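Local structure of DNA polymerase III subunit beta (Pseudomonas aeruginosa, 4TSZ) at residues Gly47-Leu50 against Glu51-Leu54; Leu136-Leu139 against Ile140-Ser144; Arg271-Ile274 against Leu275-Glu278; Val351-Ala354 against Asp355-Asp358. The protein forms a ring-shaped dimer around DNA that tethers DNA polymerases and other proteins to it and confers processivity on them. All blocks are in the same frame, centred on the assembly; numbering follows the deposited sequence.

Contact 1. Residues Gly47-Leu50 against Glu51-Leu54; sequences GTDL and EVEL
Asp49 folds its carboxylate back against the turn of the hairpin and takes two backbone N-H groups on one oxygen. Val52 N reaches Asp49 OD1 at 2.8 Å almost in a straight line (179°), running close to the C-O bond direction, while Glu51 N comes to the same OD1 at 3.0 Å from above the carboxylate plane. The first torsion (chi1 69°) sets CG between the backbone N and carbonyl carbon, which brings the acid to the turn's N-H groups. Glu51 also rests its CB against OD1 at 3.4 Å, but the rest of its extended chain leads off, and a water bound to Asp49 OD2 makes a weak bond to Glu51 OE1. Thr48 OG1 donates to Val52 O from above the carbonyl plane and accepts from Leu50 N, an ST turn. Gly47 pairs with Leu54 through two backbone bonds, Gly47 N to Leu54 O at 3.0 Å and Leu54 N to Gly47 O at 2.8 Å. The backbones of Glu51 and Glu53 bond in turn to Lys237 and Thr235 of the central domain. This is a beta hairpin whose tip is closed by an Asx turn, at the N-terminal domain's junction with the central one.

Contact 2. Residues Leu136-Leu139 against Ile140-Ser144; sequences LRRL and IDRTS
Arg137 and Asp141, one helical turn apart, form a salt bridge through NE rather than a terminal NH1 or NH2: Arg137 NE lies 3.0 Å from Asp141 OD2. The oxygen sits at the edge of the guanidinium, close to its plane, and is met on its syn side, although the two flat groups are inclined by 60°. With CG anti to the backbone N (chi1 -157°) and the chain extended as far as NE, the arginine crosses the acid at an angle, its CG also near OD2. Water 2 gives a second link, donating to Asp141 OD1 and accepting weakly from Arg137 NH2.

Arg138 and Arg142 converge on one acid, Glu353. Arg142 NH1 lies over one face of the Arg138 guanidinium, 3.2 Å from Arg138 NH2, with the planes 53° apart. The acid probably makes the closeness tolerable, being salt-bridged to Arg142 NH1 and in a long, weak ion pair with Arg138 NH2.

Among the neutral hydrogen bonds, Asp141 N to Arg137 O (2.8 Å) and Arg142 N to Arg138 O (2.9 Å) are helical i to i+4 links. Thr143 OG1 donates to Leu139 O at 2.9 Å in the carbonyl plane, and Ile140 O takes both Thr143 N and Ser144 N as the chain leaves the helix.

Apolar contact is slight, Leu136 CG to Ile140 CD1 at 4.3 Å; Ile140 also packs on Ile202, Ala206 and Met159. The arrangement is that of the C-terminal turn of a central-domain helix in the beta subunit family, beside helix 199-208 and against beta-strands.

Contact 3. Residues Arg271-Ile274 against Leu275-Glu278; sequences RTAI and LSNE
Ile274 lays its CG2 branch across the flank of Leu275, the methyl carbon 4.2 Å from Leu275 CD2. The two side chains meet at an angle, and the same CD2 comes against the peptide between them, 3.7 Å from Ile274 O. With CG anti to its own carbonyl carbon (chi1 -56°), Leu275 sets its side chain against the preceding carbonyl, that of Ile274.

Ser276 supplies the polar half of the contact. Its hydroxyl donates to Ala273 O at 2.8 Å, in the carbonyl plane and on a lone pair, whereas the backbone N of Ser276 reaches the same Ala273 O from well above that plane, at 3.0 Å. A single oxygen is thus gripped by the amide and side chain of one residue, and water 3 donates to it as well. That water also donates to Ser276 O, while water 4 joins Ile274 O to Ser276 O. Three residues back from Leu275 N, Thr272 O accepts its hydrogen at 3.1 Å, again from above the carbonyl plane. The Ser276 N bond closes a type I turn from Ala273 to Ser276 that carries the chain out of the helix.

Thr272, on helix 262-273, faces Ile294 and Ala296 of strand 291-297; Ala273 and, from the loop, Ser276 touch Val323 of helix 323-330. Leu275 touches Ala304 on strand 303-309. The second subunit also packs here: Ile274 meets its Ser82, Leu275 its Thr108, and Arg271, salt-bridged to Glu306 of its own chain, is hydrogen-bonded to Ser82 O of that subunit, so the turn lies where the C-terminal domain's helix and strands meet the dimer partner.

Contact 4. Residues Val351-Ala354 against Asp355-Asp358; sequences VHEA and DNDD
His352 offers one face of its ring to Asp357, whose OD1 stands over the ring centre 3.9 Å above the plane; carboxylate and ring are inclined by 33°. Neither group has its main polar partner here, since His352 ND1 is hydrogen-bonded to Ser359 O and Asp357 OD1 is salt-bridged to Arg339. The His352 CB meets the backbone instead, at 4.0 Å from Asn356 O.

Glu353 takes the one direct hydrogen bond across the two segments. Asn356 ND2 donates to Glu353 OE1 at 3.0 Å and 173°, in the plane of its own amide and onto the anti lone pair of the oxygen, although amide and carboxylate stand nearly perpendicular. The second hydrogen of ND2 goes to Asp355 OD1, also at 3.0 Å but from above that carboxylate. Both amide hydrogens are used, and the donor probably eases the mutual repulsion of the two acids it bridges. Asn356 can do this because its CG falls between the backbone N and carbonyl carbon (chi1 71°), which swings the amide back toward the strand. Glu353 OE2 is hydrogen-bonded to Gly334 N.

This is the turn between two adjacent antiparallel strands, 349-353 and 359-363, of the sheet that runs on from the C-terminal domain into the central one. At its start, Glu353 N donates to water 5 at 2.9 Å, and the same water lies 2.8 Å from Asn356 O, bridging the end of the strand to the loop.

Ala354 follows, its N bonded to Thr335 OG1. Past it the chain swings out through Asp355, and farther round the loop Asp358 N makes a weak hydrogen bond to Asn356 OD1.

Contacts 1 and 4 both lie at connections between adjacent antiparallel strands, each in one of the two eight-stranded sheets that span neighbouring domains, and both use an acid or amide side chain to fasten the loop, mainly onto backbone N-H groups in contact 1 and side chain to side chain in contact 4. Contacts 2 and 3 lie at helix ends. Contact 3 is the most buried and sits at the dimer interface, with hydroxyl and apolar chemistry, whereas contact 2 is partly exposed and strongly charged. Contacts 2 and 4 touch through a salt bridge that ties the central and C-terminal domains together; contacts 1 and 3 stand about 40 Å apart between centres.

Contact 1. Residues Gly47-Leu50 against Glu51-Leu54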
ATOM      1  N   GLY E  47      21.221  -1.736  14.924  1.00 45.18           N
ATOM      2  CA  GLY E  47      19.793  -1.695  15.225  1.00 43.66           C
ATOM      3  C   GLY E  47      19.368  -3.035  15.785  1.00 48.19           C
ATOM      4  O   GLY E  47      19.886  -4.070  15.360  1.00 49.19           O
ATOM      5  N   THR E  48      18.441  -3.032  16.758  1.00 44.37           N
ATOM      6  CA  THR E  48      17.941  -4.246  17.409  1.00 43.74           C
ATOM      7  C   THR E  48      16.506  -4.104  17.911  1.00 47.95           C
ATOM      8  O   THR E  48      16.045  -2.988  18.179  1.00 48.42           O
ATOM      9  CB  THR E  48      18.907  -4.720  18.535  1.00 49.74           C
ATOM     10  OG1 THR E  48      18.555  -6.049  18.914  1.00 52.29           O
ATOM     11  CG2 THR E  48      18.894  -3.813  19.774  1.00 47.00           C
ATOM     12  N   ASP E  49      15.819  -5.240  18.070  1.00 44.58           N
ATOM     13  CA  ASP E  49      14.475  -5.333  18.654  1.00 44.30           C
ATOM     14  C   ASP E  49      14.540  -6.374  19.788  1.00 49.91           C
ATOM     15  O   ASP E  49      13.505  -6.825  20.280  1.00 50.21           O
ATOM     16  CB  ASP E  49      13.406  -5.689  17.584  1.00 44.66           C
ATOM     17  CG  ASP E  49      13.475  -7.098  16.997  1.00 47.84           C
ATOM     18  OD1 ASP E  49      14.458  -7.808  17.273  1.00 49.22           O
ATOM     19  OD2 ASP E  49      12.550  -7.477  16.244  1.00 49.78           O
ATOM     20  N   LEU E  50      15.788  -6.753  20.173  1.00 47.16           N
ATOM     21  CA  LEU E  50      16.174  -7.761  21.171  1.00 47.86           C
ATOM     22  C   LEU E  50      16.103  -9.222  20.666  1.00 54.09           C
ATOM     23  O   LEU E  50      16.697 -10.101  21.294  1.00 55.29           O
ATOM     24  CB  LEU E  50      15.476  -7.588  22.535  1.00 48.29           C
ATOM     25  CG  LEU E  50      15.652  -6.238  23.239  1.00 53.23           C
ATOM     26  CD1 LEU E  50      14.561  -6.026  24.265  1.00 53.53           C
ATOM     27  CD2 LEU E  50      17.009  -6.131  23.901  1.00 56.27           C
ATOM     28  N   GLU E  51      15.387  -9.474  19.536  1.00 50.58           N
ATOM     29  CA  GLU E  51      15.269 -10.790  18.889  1.00 50.84           C
ATOM     30  C   GLU E  51      16.351 -10.868  17.816  1.00 53.88           C
ATOM     31  O   GLU E  51      17.134 -11.820  17.780  1.00 53.24           O
ATOM     32  CB  GLU E  51      13.849 -10.998  18.288  1.00 51.86           C
ATOM     33  CG  GLU E  51      13.648 -12.318  17.537  1.00 69.00           C
ATOM     34  CD  GLU E  51      12.555 -12.366  16.473  1.00 87.00           C
ATOM     35  OE1 GLU E  51      12.903 -12.356  15.270  1.00 54.93           O
ATOM     36  OE2 GLU E  51      11.357 -12.461  16.834  1.00 78.70           O
ATOM     37  N   VAL E  52      16.384  -9.842  16.949  1.00 50.53           N
ATOM     38  CA  VAL E  52      17.345  -9.704  15.867  1.00 50.69           C
ATOM     39  C   VAL E  52      18.214  -8.473  16.088  1.00 52.06           C
ATOM     40  O   VAL E  52      17.774  -7.494  16.687  1.00 50.55           O
ATOM     41  CB  VAL E  52      16.735  -9.753  14.424  1.00 55.01           C
ATOM     42  CG1 VAL E  52      15.862 -10.988  14.219  1.00 54.99           C
ATOM     43  CG2 VAL E  52      15.965  -8.481  14.080  1.00 54.58           C
ATOM     44  N   GLU E  53      19.455  -8.544  15.607  1.00 48.46           N
ATOM     45  CA  GLU E  53      20.410  -7.450  15.639  1.00 47.24           C
ATOM     46  C   GLU E  53      21.006  -7.319  14.245  1.00 49.75           C
ATOM     47  O   GLU E  53      21.464  -8.308  13.667  1.00 49.76           O
ATOM     48  CB  GLU E  53      21.511  -7.687  16.687  1.00 48.87           C
ATOM     49  CG  GLU E  53      22.467  -6.518  16.799  1.00 55.47           C
ATOM     50  CD  GLU E  53      23.724  -6.807  17.587  1.00 74.81           C
ATOM     51  OE1 GLU E  53      23.821  -6.342  18.746  1.00 82.17           O
ATOM     52  OE2 GLU E  53      24.617  -7.495  17.042  1.00 64.11           O
ATOM     53  N   LEU E  54      20.987  -6.108  13.709  1.00 45.36           N
ATOM     54  CA  LEU E  54      21.569  -5.849  12.406  1.00 45.67           C
ATOM     55  C   LEU E  54      22.669  -4.811  12.541  1.00 48.41           C
ATOM     56  O   LEU E  54      22.469  -3.779  13.177  1.00 45.46           O
ATOM     57  CB  LEU E  54      20.498  -5.437  11.383  1.00 45.52           C
ATOM     58  CG  LEU E  54      20.925  -5.406   9.900  1.00 52.14           C
ATOM     59  CD1 LEU E  54      21.505  -6.744   9.437  1.00 53.02           C
ATOM     60  CD2 LEU E  54      19.746  -5.072   9.013  1.00 57.02           C
TER
HETATM   61  O   HOH W   1      12.946  -9.649  14.670  1.00 44.04           O

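Contact 2. Residues Leu136-Leu139 against Ile140-Ser144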
ATOM      1  N   LEU E 136      20.300 -19.643  -0.190  1.00 52.61           N
ATOM      2  CA  LEU E 136      19.686 -19.495   1.127  1.00 49.81           C
ATOM      3  C   LEU E 136      18.323 -18.807   1.030  1.00 50.58           C
ATOM      4  O   LEU E 136      17.378 -19.258   1.677  1.00 48.15           O
ATOM      5  CB  LEU E 136      20.613 -18.768   2.115  1.00 49.45           C
ATOM      6  CG  LEU E 136      20.090 -18.580   3.549  1.00 51.94           C
ATOM      7  CD1 LEU E 136      19.706 -19.915   4.200  1.00 51.82           C
ATOM      8  CD2 LEU E 136      21.099 -17.845   4.394  1.00 55.80           C
ATOM      9  N   ARG E 137      18.221 -17.734   0.212  1.00 47.72           N
ATOM     10  CA  ARG E 137      16.972 -17.010  -0.004  1.00 46.87           C
ATOM     11  C   ARG E 137      15.887 -17.941  -0.578  1.00 52.36           C
ATOM     12  O   ARG E 137      14.742 -17.864  -0.128  1.00 52.67           O
ATOM     13  CB  ARG E 137      17.166 -15.772  -0.904  1.00 48.90           C
ATOM     14  CG  ARG E 137      16.057 -14.756  -0.678  1.00 57.08           C
ATOM     15  CD  ARG E 137      15.944 -13.689  -1.735  1.00 57.32           C
ATOM     16  NE  ARG E 137      14.701 -12.943  -1.536  1.00 61.34           N
ATOM     17  CZ  ARG E 137      14.607 -11.619  -1.522  1.00 73.37           C
ATOM     18  NH1 ARG E 137      15.686 -10.867  -1.714  1.00 53.65           N
ATOM     19  NH2 ARG E 137      13.432 -11.034  -1.324  1.00 62.84           N
ATOM     20  N   ARG E 138      16.257 -18.819  -1.550  1.00 48.76           N
ATOM     21  CA  ARG E 138      15.391 -19.832  -2.169  1.00 48.15           C
ATOM     22  C   ARG E 138      14.802 -20.750  -1.086  1.00 50.15           C
ATOM     23  O   ARG E 138      13.598 -20.961  -1.076  1.00 48.01           O
ATOM     24  CB  ARG E 138      16.177 -20.665  -3.200  1.00 49.91           C
ATOM     25  CG  ARG E 138      15.348 -21.730  -3.942  1.00 64.65           C
ATOM     26  CD  ARG E 138      16.221 -22.696  -4.749  1.00 81.99           C
ATOM     27  NE  ARG E 138      15.463 -23.423  -5.786  1.00 92.66           N
ATOM     28  CZ  ARG E 138      15.062 -24.698  -5.706  1.00110.17           C
ATOM     29  NH1 ARG E 138      15.341 -25.424  -4.632  1.00 97.75           N
ATOM     30  NH2 ARG E 138      14.385 -25.253  -6.704  1.00102.87           N
ATOM     31  N   LEU E 139      15.640 -21.264  -0.159  1.00 48.36           N
ATOM     32  CA  LEU E 139      15.197 -22.137   0.938  1.00 47.98           C
ATOM     33  C   LEU E 139      14.128 -21.472   1.799  1.00 50.26           C
ATOM     34  O   LEU E 139      13.124 -22.114   2.130  1.00 50.55           O
ATOM     35  CB  LEU E 139      16.373 -22.593   1.816  1.00 48.42           C
ATOM     36  CG  LEU E 139      17.390 -23.548   1.190  1.00 54.48           C
ATOM     37  CD1 LEU E 139      18.507 -23.819   2.146  1.00 54.63           C
ATOM     38  CD2 LEU E 139      16.759 -24.882   0.799  1.00 56.61           C
ATOM     39  N   ILE E 140      14.320 -20.168   2.115  1.00 44.31           N
ATOM     40  CA  ILE E 140      13.387 -19.390   2.935  1.00 41.77           C
ATOM     41  C   ILE E 140      12.108 -19.085   2.142  1.00 43.68           C
ATOM     42  O   ILE E 140      11.023 -19.394   2.627  1.00 41.68           O
ATOM     43  CB  ILE E 140      14.034 -18.103   3.537  1.00 43.78           C
ATOM     44  CG1 ILE E 140      15.291 -18.430   4.379  1.00 44.52           C
ATOM     45  CG2 ILE E 140      12.998 -17.297   4.358  1.00 43.75           C
ATOM     46  CD1 ILE E 140      16.234 -17.207   4.697  1.00 50.66           C
ATOM     47  N   ASP E 141      12.240 -18.480   0.940  1.00 40.53           N
ATOM     48  CA  ASP E 141      11.109 -18.085   0.098  1.00 40.82           C
ATOM     49  C   ASP E 141      10.249 -19.257  -0.395  1.00 44.41           C
ATOM     50  O   ASP E 141       9.052 -19.073  -0.575  1.00 42.55           O
ATOM     51  CB  ASP E 141      11.558 -17.195  -1.073  1.00 43.39           C
ATOM     52  CG  ASP E 141      12.047 -15.803  -0.686  1.00 50.77           C
ATOM     53  OD1 ASP E 141      11.765 -15.360   0.457  1.00 48.20           O
ATOM     54  OD2 ASP E 141      12.696 -15.149  -1.531  1.00 56.62           O
ATOM     55  N   ARG E 142      10.835 -20.455  -0.570  1.00 42.16           N
ATOM     56  CA  ARG E 142      10.056 -21.619  -1.003  1.00 43.08           C
ATOM     57  C   ARG E 142       9.231 -22.221   0.135  1.00 45.12           C
ATOM     58  O   ARG E 142       8.362 -23.046  -0.127  1.00 45.17           O
ATOM     59  CB  ARG E 142      10.946 -22.720  -1.650  1.00 44.76           C
ATOM     60  CG  ARG E 142      11.563 -22.379  -3.008  1.00 59.98           C
ATOM     61  CD  ARG E 142      10.562 -22.334  -4.135  1.00 75.97           C
ATOM     62  NE  ARG E 142      11.164 -21.846  -5.377  1.00 87.57           N
ATOM     63  CZ  ARG E 142      11.609 -22.626  -6.357  1.00103.83           C
ATOM     64  NH1 ARG E 142      11.533 -23.947  -6.251  1.00 94.52           N
ATOM     65  NH2 ARG E 142      12.133 -22.091  -7.450  1.00 93.25           N
ATOM     66  N   THR E 143       9.508 -21.841   1.396  1.00 41.54           N
ATOM     67  CA  THR E 143       8.831 -22.448   2.543  1.00 40.48           C
ATOM     68  C   THR E 143       8.163 -21.530   3.551  1.00 41.14           C
ATOM     69  O   THR E 143       7.325 -22.024   4.306  1.00 39.37           O
ATOM     70  CB  THR E 143       9.814 -23.377   3.300  1.00 43.06           C
ATOM     71  OG1 THR E 143      10.835 -22.573   3.894  1.00 38.73           O
ATOM     72  CG2 THR E 143      10.427 -24.464   2.408  1.00 38.30           C
ATOM     73  N   SER E 144       8.554 -20.235   3.611  1.00 38.25           N
ATOM     74  CA  SER E 144       8.108 -19.276   4.635  1.00 37.12           C
ATOM     75  C   SER E 144       6.616 -19.113   4.869  1.00 38.16           C
ATOM     76  O   SER E 144       6.218 -18.902   6.011  1.00 34.66           O
ATOM     77  CB  SER E 144       8.810 -17.927   4.516  1.00 40.38           C
ATOM     78  OG  SER E 144       8.373 -17.203   3.377  1.00 43.79           O
TER
HETATM   79  O   HOH W   2      11.877 -12.377   0.604  1.00 42.19           O

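Contact 3. Residues Arg271-Ile274 against Leu275-Glu278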
ATOM      1  N   ARG E 271     -10.672 -18.650  -8.934  1.00 39.27           N
ATOM      2  CA  ARG E 271     -12.070 -18.390  -9.334  1.00 39.25           C
ATOM      3  C   ARG E 271     -13.044 -19.003  -8.341  1.00 44.76           C
ATOM      4  O   ARG E 271     -13.940 -18.303  -7.868  1.00 44.91           O
ATOM      5  CB  ARG E 271     -12.368 -18.904 -10.744  1.00 37.99           C
ATOM      6  CG  ARG E 271     -11.772 -18.039 -11.846  1.00 45.25           C
ATOM      7  CD  ARG E 271     -12.244 -18.436 -13.222  1.00 45.04           C
ATOM      8  NE  ARG E 271     -11.553 -19.619 -13.732  1.00 47.80           N
ATOM      9  CZ  ARG E 271     -10.457 -19.582 -14.476  1.00 54.85           C
ATOM     10  NH1 ARG E 271      -9.898 -18.421 -14.790  1.00 38.65           N
ATOM     11  NH2 ARG E 271      -9.911 -20.704 -14.916  1.00 46.15           N
ATOM     12  N   THR E 272     -12.865 -20.305  -8.017  1.00 41.83           N
ATOM     13  CA  THR E 272     -13.735 -21.018  -7.075  1.00 41.95           C
ATOM     14  C   THR E 272     -13.657 -20.455  -5.646  1.00 44.16           C
ATOM     15  O   THR E 272     -14.681 -20.396  -4.972  1.00 43.65           O
ATOM     16  CB  THR E 272     -13.550 -22.546  -7.150  1.00 49.37           C
ATOM     17  OG1 THR E 272     -12.208 -22.882  -6.813  1.00 48.60           O
ATOM     18  CG2 THR E 272     -13.919 -23.121  -8.515  1.00 51.51           C
ATOM     19  N   ALA E 273     -12.450 -20.005  -5.212  1.00 40.08           N
ATOM     20  CA  ALA E 273     -12.186 -19.426  -3.888  1.00 39.11           C
ATOM     21  C   ALA E 273     -13.113 -18.256  -3.547  1.00 41.81           C
ATOM     22  O   ALA E 273     -13.505 -18.120  -2.385  1.00 40.37           O
ATOM     23  CB  ALA E 273     -10.731 -18.986  -3.778  1.00 38.93           C
ATOM     24  N   ILE E 274     -13.496 -17.445  -4.568  1.00 37.94           N
ATOM     25  CA  ILE E 274     -14.424 -16.300  -4.443  1.00 37.07           C
ATOM     26  C   ILE E 274     -15.732 -16.725  -3.747  1.00 40.74           C
ATOM     27  O   ILE E 274     -16.228 -16.006  -2.879  1.00 39.81           O
ATOM     28  CB  ILE E 274     -14.667 -15.604  -5.822  1.00 39.85           C
ATOM     29  CG1 ILE E 274     -13.335 -15.038  -6.389  1.00 39.14           C
ATOM     30  CG2 ILE E 274     -15.742 -14.491  -5.738  1.00 38.59           C
ATOM     31  CD1 ILE E 274     -13.286 -14.853  -7.907  1.00 42.10           C
ATOM     32  N   LEU E 275     -16.253 -17.909  -4.103  1.00 38.20           N
ATOM     33  CA  LEU E 275     -17.488 -18.425  -3.514  1.00 38.07           C
ATOM     34  C   LEU E 275     -17.320 -19.469  -2.400  1.00 41.76           C
ATOM     35  O   LEU E 275     -18.291 -20.115  -2.008  1.00 41.79           O
ATOM     36  CB  LEU E 275     -18.514 -18.812  -4.587  1.00 38.97           C
ATOM     37  CG  LEU E 275     -18.880 -17.683  -5.568  1.00 43.42           C
ATOM     38  CD1 LEU E 275     -19.930 -18.137  -6.558  1.00 45.13           C
ATOM     39  CD2 LEU E 275     -19.327 -16.407  -4.825  1.00 43.13           C
ATOM     40  N   SER E 276     -16.095 -19.603  -1.861  1.00 37.87           N
ATOM     41  CA  SER E 276     -15.847 -20.499  -0.733  1.00 37.33           C
ATOM     42  C   SER E 276     -16.134 -19.710   0.560  1.00 41.46           C
ATOM     43  O   SER E 276     -16.176 -18.472   0.531  1.00 41.56           O
ATOM     44  CB  SER E 276     -14.411 -21.019  -0.742  1.00 38.31           C
ATOM     45  OG  SER E 276     -13.477 -20.015  -0.383  1.00 43.97           O
ATOM     46  N   ASN E 277     -16.355 -20.425   1.677  1.00 38.42           N
ATOM     47  CA  ASN E 277     -16.584 -19.839   3.004  1.00 39.50           C
ATOM     48  C   ASN E 277     -15.400 -18.905   3.323  1.00 43.82           C
ATOM     49  O   ASN E 277     -14.247 -19.305   3.153  1.00 44.54           O
ATOM     50  CB  ASN E 277     -16.692 -20.955   4.047  1.00 40.80           C
ATOM     51  CG  ASN E 277     -17.115 -20.498   5.418  1.00 51.72           C
ATOM     52  OD1 ASN E 277     -16.396 -19.784   6.128  1.00 46.39           O
ATOM     53  ND2 ASN E 277     -18.278 -20.936   5.844  1.00 41.09           N
ATOM     54  N   GLU E 278     -15.685 -17.654   3.708  1.00 40.52           N
ATOM     55  CA  GLU E 278     -14.658 -16.645   3.986  1.00 39.86           C
ATOM     56  C   GLU E 278     -13.707 -17.025   5.129  1.00 44.40           C
ATOM     57  O   GLU E 278     -12.534 -16.648   5.107  1.00 43.31           O
ATOM     58  CB  GLU E 278     -15.298 -15.274   4.222  1.00 41.05           C
TER
HETATM   59  O   HOH W   3     -13.660 -16.709   0.420  1.00 39.41           O
HETATM   60  O   HOH W   4     -17.614 -16.584  -0.534  1.00 45.57           O

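Contact 4. Residues Val351-Ala354 against Asp355-Asp358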
ATOM      1  N   VAL E 351       2.900 -32.382  -2.721  1.00 44.72           N
ATOM      2  CA  VAL E 351       3.078 -31.551  -3.908  1.00 43.37           C
ATOM      3  C   VAL E 351       4.563 -31.309  -4.191  1.00 46.55           C
ATOM      4  O   VAL E 351       5.338 -31.036  -3.273  1.00 44.77           O
ATOM      5  CB  VAL E 351       2.251 -30.230  -3.840  1.00 45.34           C
ATOM      6  CG1 VAL E 351       2.199 -29.539  -5.202  1.00 44.54           C
ATOM      7  CG2 VAL E 351       0.829 -30.483  -3.337  1.00 45.10           C
ATOM      8  N   HIS E 352       4.944 -31.420  -5.470  1.00 44.09           N
ATOM      9  CA  HIS E 352       6.303 -31.199  -5.944  1.00 44.22           C
ATOM     10  C   HIS E 352       6.285 -30.418  -7.240  1.00 47.23           C
ATOM     11  O   HIS E 352       5.270 -30.389  -7.939  1.00 46.26           O
ATOM     12  CB  HIS E 352       6.986 -32.547  -6.270  1.00 46.63           C
ATOM     13  CG  HIS E 352       7.237 -33.463  -5.120  1.00 50.46           C
ATOM     14  ND1 HIS E 352       8.044 -33.093  -4.059  1.00 51.64           N
ATOM     15  CD2 HIS E 352       6.863 -34.751  -4.958  1.00 53.44           C
ATOM     16  CE1 HIS E 352       8.087 -34.146  -3.260  1.00 52.07           C
ATOM     17  NE2 HIS E 352       7.396 -35.170  -3.763  1.00 53.57           N
ATOM     18  N   GLU E 353       7.461 -29.888  -7.621  1.00 45.32           N
ATOM     19  CA  GLU E 353       7.690 -29.291  -8.931  1.00 45.99           C
ATOM     20  C   GLU E 353       7.721 -30.475  -9.912  1.00 52.17           C
ATOM     21  O   GLU E 353       7.875 -31.622  -9.480  1.00 51.56           O
ATOM     22  CB  GLU E 353       9.022 -28.532  -8.971  1.00 47.21           C
ATOM     23  CG  GLU E 353       9.015 -27.250  -8.162  1.00 48.47           C
ATOM     24  CD  GLU E 353      10.150 -26.279  -8.432  1.00 66.30           C
ATOM     25  OE1 GLU E 353      11.287 -26.729  -8.703  1.00 70.89           O
ATOM     26  OE2 GLU E 353       9.904 -25.056  -8.340  1.00 57.38           O
ATOM     27  N   ALA E 354       7.547 -30.208 -11.215  1.00 52.12           N
ATOM     28  CA  ALA E 354       7.495 -31.243 -12.242  1.00 54.25           C
ATOM     29  C   ALA E 354       8.738 -32.104 -12.383  1.00 60.85           C
ATOM     30  O   ALA E 354       8.606 -33.316 -12.570  1.00 61.22           O
ATOM     31  CB  ALA E 354       7.146 -30.628 -13.591  1.00 55.41           C
ATOM     32  N   ASP E 355       9.936 -31.487 -12.329  1.00 58.96           N
ATOM     33  CA  ASP E 355      11.205 -32.163 -12.634  1.00 60.97           C
ATOM     34  C   ASP E 355      12.143 -32.531 -11.481  1.00 63.85           C
ATOM     35  O   ASP E 355      13.221 -33.071 -11.740  1.00 63.66           O
ATOM     36  CB  ASP E 355      11.963 -31.369 -13.725  1.00 63.71           C
ATOM     37  CG  ASP E 355      12.377 -29.948 -13.335  1.00 74.48           C
ATOM     38  OD1 ASP E 355      11.972 -29.477 -12.234  1.00 71.88           O
ATOM     39  OD2 ASP E 355      13.091 -29.300 -14.132  1.00 85.19           O
ATOM     40  N   ASN E 356      11.763 -32.238 -10.228  1.00 59.56           N
ATOM     41  CA  ASN E 356      12.626 -32.536  -9.074  1.00 59.18           C
ATOM     42  C   ASN E 356      11.830 -32.703  -7.771  1.00 60.11           C
ATOM     43  O   ASN E 356      10.684 -32.250  -7.679  1.00 57.93           O
ATOM     44  CB  ASN E 356      13.704 -31.444  -8.916  1.00 58.33           C
ATOM     45  CG  ASN E 356      13.162 -30.121  -8.439  1.00 67.65           C
ATOM     46  OD1 ASN E 356      13.164 -29.834  -7.245  1.00 66.59           O
ATOM     47  ND2 ASN E 356      12.635 -29.306  -9.344  1.00 55.89           N
ATOM     48  N   ASP E 357      12.462 -33.334  -6.768  1.00 56.43           N
ATOM     49  CA  ASP E 357      11.890 -33.565  -5.438  1.00 55.32           C
ATOM     50  C   ASP E 357      12.516 -32.651  -4.361  1.00 57.66           C
ATOM     51  O   ASP E 357      12.217 -32.840  -3.179  1.00 57.56           O
ATOM     52  CB  ASP E 357      12.020 -35.059  -5.043  1.00 58.53           C
ATOM     53  CG  ASP E 357      11.262 -36.049  -5.921  1.00 67.94           C
ATOM     54  OD1 ASP E 357      10.321 -35.619  -6.634  1.00 67.04           O
ATOM     55  OD2 ASP E 357      11.583 -37.259  -5.867  1.00 74.35           O
ATOM     56  N   ASP E 358      13.358 -31.653  -4.761  1.00 53.84           N
ATOM     57  CA  ASP E 358      14.035 -30.699  -3.845  1.00 52.50           C
ATOM     58  C   ASP E 358      13.059 -29.955  -2.946  1.00 52.82           C
ATOM     59  O   ASP E 358      13.352 -29.760  -1.768  1.00 51.04           O
ATOM     60  CB  ASP E 358      14.930 -29.693  -4.599  1.00 54.72           C
ATOM     61  CG  ASP E 358      16.023 -30.301  -5.470  1.00 68.18           C
ATOM     62  OD1 ASP E 358      16.370 -31.496  -5.262  1.00 68.62           O
ATOM     63  OD2 ASP E 358      16.550 -29.578  -6.344  1.00 77.03           O
TER
HETATM   64  O   HOH W   5       9.899 -30.082  -6.087  1.00 36.36           O